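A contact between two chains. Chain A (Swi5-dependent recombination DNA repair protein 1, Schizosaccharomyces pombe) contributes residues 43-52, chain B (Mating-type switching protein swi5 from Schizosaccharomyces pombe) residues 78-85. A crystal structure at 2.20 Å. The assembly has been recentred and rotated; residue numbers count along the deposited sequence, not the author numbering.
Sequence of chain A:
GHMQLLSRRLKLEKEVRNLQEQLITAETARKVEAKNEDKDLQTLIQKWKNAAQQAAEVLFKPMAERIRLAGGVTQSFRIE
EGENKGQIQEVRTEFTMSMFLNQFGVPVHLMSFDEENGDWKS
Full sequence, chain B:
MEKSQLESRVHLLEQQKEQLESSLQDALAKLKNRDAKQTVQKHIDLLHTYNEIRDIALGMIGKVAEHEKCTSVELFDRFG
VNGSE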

# COMPACT_ATOMS: atom_id res chain seq x y z
N THR A 43 -5.73 13.99 4.28
CA THR A 43 -7.07 14.51 4.42
C THR A 43 -8.05 13.58 3.71
O THR A 43 -9.05 13.15 4.28
N LEU A 44 -7.75 13.29 2.45
CA LEU A 44 -8.63 12.45 1.65
C LEU A 44 -8.77 11.04 2.24
O LEU A 44 -9.88 10.45 2.18
N ILE A 45 -7.67 10.50 2.80
CA ILE A 45 -7.70 9.17 3.41
C ILE A 45 -8.70 9.13 4.58
O ILE A 45 -9.43 8.13 4.73
N GLN A 46 -8.75 10.19 5.40
CA GLN A 46 -9.67 10.18 6.54
C GLN A 46 -11.12 10.30 6.09
O GLN A 46 -12.01 9.69 6.70
N LYS A 47 -11.35 11.06 5.02
CA LYS A 47 -12.69 11.25 4.48
C LYS A 47 -13.21 9.95 3.94
O LYS A 47 -14.30 9.51 4.33
N TRP A 48 -12.43 9.31 3.07
CA TRP A 48 -12.84 8.00 2.51
C TRP A 48 -12.88 6.89 3.58
O TRP A 48 -13.79 6.04 3.57
N LYS A 49 -11.96 6.92 4.53
CA LYS A 49 -12.02 5.95 5.65
C LYS A 49 -13.31 6.11 6.45
O LYS A 49 -13.98 5.11 6.75
N ASN A 50 -13.66 7.35 6.79
CA ASN A 50 -14.92 7.63 7.47
C ASN A 50 -16.08 7.09 6.65
O ASN A 50 -17.01 6.48 7.21
N ALA A 51 -16.02 7.29 5.33
CA ALA A 51 -17.09 6.79 4.43
C ALA A 51 -17.20 5.26 4.45
O ALA A 51 -18.28 4.73 4.65
N ALA A 52 -16.10 4.57 4.24
CA ALA A 52 -16.09 3.10 4.25
C ALA A 52 -16.63 2.49 5.54
O ALA A 52 -17.42 1.58 5.49
N ARG B 78 -24.53 11.80 2.13
CA ARG B 78 -24.77 11.01 3.33
C ARG B 78 -23.48 10.42 3.91
O ARG B 78 -23.32 10.31 5.13
N PHE B 79 -22.56 10.07 3.02
CA PHE B 79 -21.26 9.53 3.43
C PHE B 79 -20.11 10.51 3.53
O PHE B 79 -19.01 10.11 3.86
N GLY B 80 -20.36 11.80 3.28
CA GLY B 80 -19.35 12.84 3.52
C GLY B 80 -18.33 13.00 2.42
O GLY B 80 -17.28 13.61 2.63
N VAL B 81 -18.65 12.51 1.23
CA VAL B 81 -17.75 12.59 0.09
C VAL B 81 -18.39 13.27 -1.12
O VAL B 81 -19.58 13.54 -1.14
N ASN B 82 -17.57 13.57 -2.11
CA ASN B 82 -18.08 14.00 -3.40
C ASN B 82 -17.16 13.45 -4.50
O ASN B 82 -16.10 12.88 -4.23
N GLY B 83 -17.58 13.62 -5.75
CA GLY B 83 -16.89 13.03 -6.86
C GLY B 83 -15.56 13.65 -7.28
O GLY B 83 -14.89 13.08 -8.10
N SER B 84 -15.19 14.83 -6.76
CA SER B 84 -13.87 15.40 -7.05
C SER B 84 -12.81 14.97 -6.03
O SER B 84 -11.67 15.44 -6.06
N GLU B 85 -13.17 14.05 -5.14
CA GLU B 85 -12.27 13.63 -4.08
C GLU B 85 -11.59 12.31 -4.41
O GLU B 85 -10.72 11.83 -3.68
OXT GLU B 85 -11.88 11.70 -5.43

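This is a small, mixed contact in which one face of a chain A helix meets the C-terminal tail of chain B through apolar packing, one direct hydrogen bond and two bridging waters. About 425 Å² is buried, both sides summed. The helix contributes Leu A44, Lys A47, Trp A48 and Ala A51. The tail leaves its last helical turn at Gly B80, in a Schellman motif with positive phi, and ends in a type I turn from Asn B82 to Glu B85.

Trp A48 is central. Its CA-to-CB bond points sideways, but chi1 m (-69°) with chi2 at 110° carries the indole to the tail. Val B81, chi1 m, points toward the helix and lays a methyl over one face of the ring. Val B81 CG1 lies 3.8 Å from the centroid of the Trp A48 six-membered ring, a CH-pi contact. At the ring edge, Trp A48 NE1 donates a hydrogen bond to Glu B85 O, at 3.1 Å and a nearly straight 163°. The acceptor belongs to the C-terminal carboxylate, so the indole N-H is paired with the very end of chain B.

Ala A51 points toward the tail, where the backbones run close. Ala A51 CA is 5.1 Å from Phe B79 CA, and Ala A51 CB lies 3.6 Å from Phe B79 O. Ala A51 CB lies 4.1 Å from Phe B79 CB and also 4.1 Å from Val B81 CG1. At the other end of the contact, Leu A44 (m, t) starts sideways but its tip turns in. Leu A44 CD2 reaches to 3.6 Å from Glu B85 CB.

Glu B85 points toward the helix with chi1 m and chi2 t. Its side chain also folds back on its own turn, where Asn B82 N donates to Glu B85 OE1 at 3.1 Å. Asn B82 (chi1 p) braces the same turn: Ser B84 N donates to Asn B82 OD1 at 3.0 Å.

Lys A47 points toward the tail, with chi1 m, chi2 and chi3 t, and chi4 m. Lys A47 NZ stays 4.2 Å from Glu B85 OE2, beyond a salt bridge. A water links them instead. Water 2 accepts from Lys A47 NZ at 2.9 Å and donates to Glu B85 OE2 at 2.6 Å and to Gly B80 O at 2.7 Å. Water 1 joins the two backbones, donating to Lys A47 O at 2.5 Å and to Phe B79 O at 2.9 Å.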

# COMPACT_ATOMS: atom_id res chain seq x y z
CB THR A 43 -7.21 15.91 3.78
OG1 THR A 43 -6.49 16.85 4.55
CG2 THR A 43 -8.67 16.37 3.74
CB LEU A 44 -8.13 12.37 0.21
CG LEU A 44 -8.39 13.61 -0.65
CD1 LEU A 44 -7.46 13.67 -1.87
CD2 LEU A 44 -9.86 13.64 -1.09
CB ILE A 45 -6.28 8.72 3.87
CG1 ILE A 45 -5.47 8.25 2.65
CG2 ILE A 45 -6.34 7.62 4.93
CD1 ILE A 45 -3.94 8.20 2.93
CB GLN A 46 -9.35 11.25 7.59
CG GLN A 46 -8.02 11.05 8.30
CD GLN A 46 -7.90 9.69 9.04
OE1 GLN A 46 -8.75 9.35 9.87
NE2 GLN A 46 -6.84 8.93 8.73
CB LYS A 47 -12.71 12.29 3.37
CG LYS A 47 -12.70 13.72 3.87
CD LYS A 47 -12.61 14.66 2.69
CE LYS A 47 -12.68 16.10 3.12
NZ LYS A 47 -13.90 16.39 3.87
CB TRP A 48 -11.94 7.57 1.35
CG TRP A 48 -12.14 8.41 0.13
CD1 TRP A 48 -11.24 9.31 -0.38
CD2 TRP A 48 -13.28 8.47 -0.71
NE1 TRP A 48 -11.77 9.91 -1.50
CE2 TRP A 48 -13.02 9.42 -1.72
CE3 TRP A 48 -14.52 7.80 -0.73
CZ2 TRP A 48 -13.93 9.71 -2.73
CZ3 TRP A 48 -15.43 8.11 -1.73
CH2 TRP A 48 -15.13 9.06 -2.72
CB LYS A 49 -10.83 6.08 6.59
CG LYS A 49 -10.53 4.84 7.39
CD LYS A 49 -9.15 4.91 8.02
CE LYS A 49 -9.19 5.67 9.34
NZ LYS A 49 -9.71 4.83 10.46
CB ASN A 50 -15.12 9.13 7.70
CG ASN A 50 -14.20 9.71 8.76
OD1 ASN A 50 -13.38 9.01 9.37
ND2 ASN A 50 -14.31 11.02 8.98
CB ALA A 51 -16.93 7.30 3.01
CB ALA A 52 -14.68 2.56 3.95
CB ARG B 78 -25.72 9.87 2.97
CG ARG B 78 -25.91 8.81 4.04
CD ARG B 78 -27.19 8.03 3.78
NE ARG B 78 -27.10 6.68 4.31
CZ ARG B 78 -27.77 5.63 3.85
NH1 ARG B 78 -28.62 5.75 2.82
NH2 ARG B 78 -27.57 4.45 4.41
CB PHE B 79 -20.91 8.32 2.55
CG PHE B 79 -21.87 7.19 2.73
CD1 PHE B 79 -21.92 6.50 3.93
CD2 PHE B 79 -22.80 6.85 1.73
CE1 PHE B 79 -22.84 5.47 4.13
CE2 PHE B 79 -23.72 5.84 1.93
CZ PHE B 79 -23.73 5.14 3.14
CB VAL B 81 -17.24 11.20 -0.32
CG1 VAL B 81 -16.31 10.66 0.74
CG2 VAL B 81 -18.38 10.23 -0.54
CB ASN B 82 -18.24 15.54 -3.46
CG ASN B 82 -16.91 16.27 -3.35
OD1 ASN B 82 -16.05 16.13 -4.22
ND2 ASN B 82 -16.74 17.04 -2.29
CB SER B 84 -13.97 16.93 -7.10
OG SER B 84 -14.93 17.39 -8.07
CB GLU B 85 -13.04 13.53 -2.77
CG GLU B 85 -13.47 14.90 -2.26
CD GLU B 85 -14.27 14.86 -0.98
OE1 GLU B 85 -14.86 13.80 -0.69
OE2 GLU B 85 -14.30 15.89 -0.28
O HOH W 1 -16.39 10.82 4.91
O HOH W 2 -15.80 15.68 1.78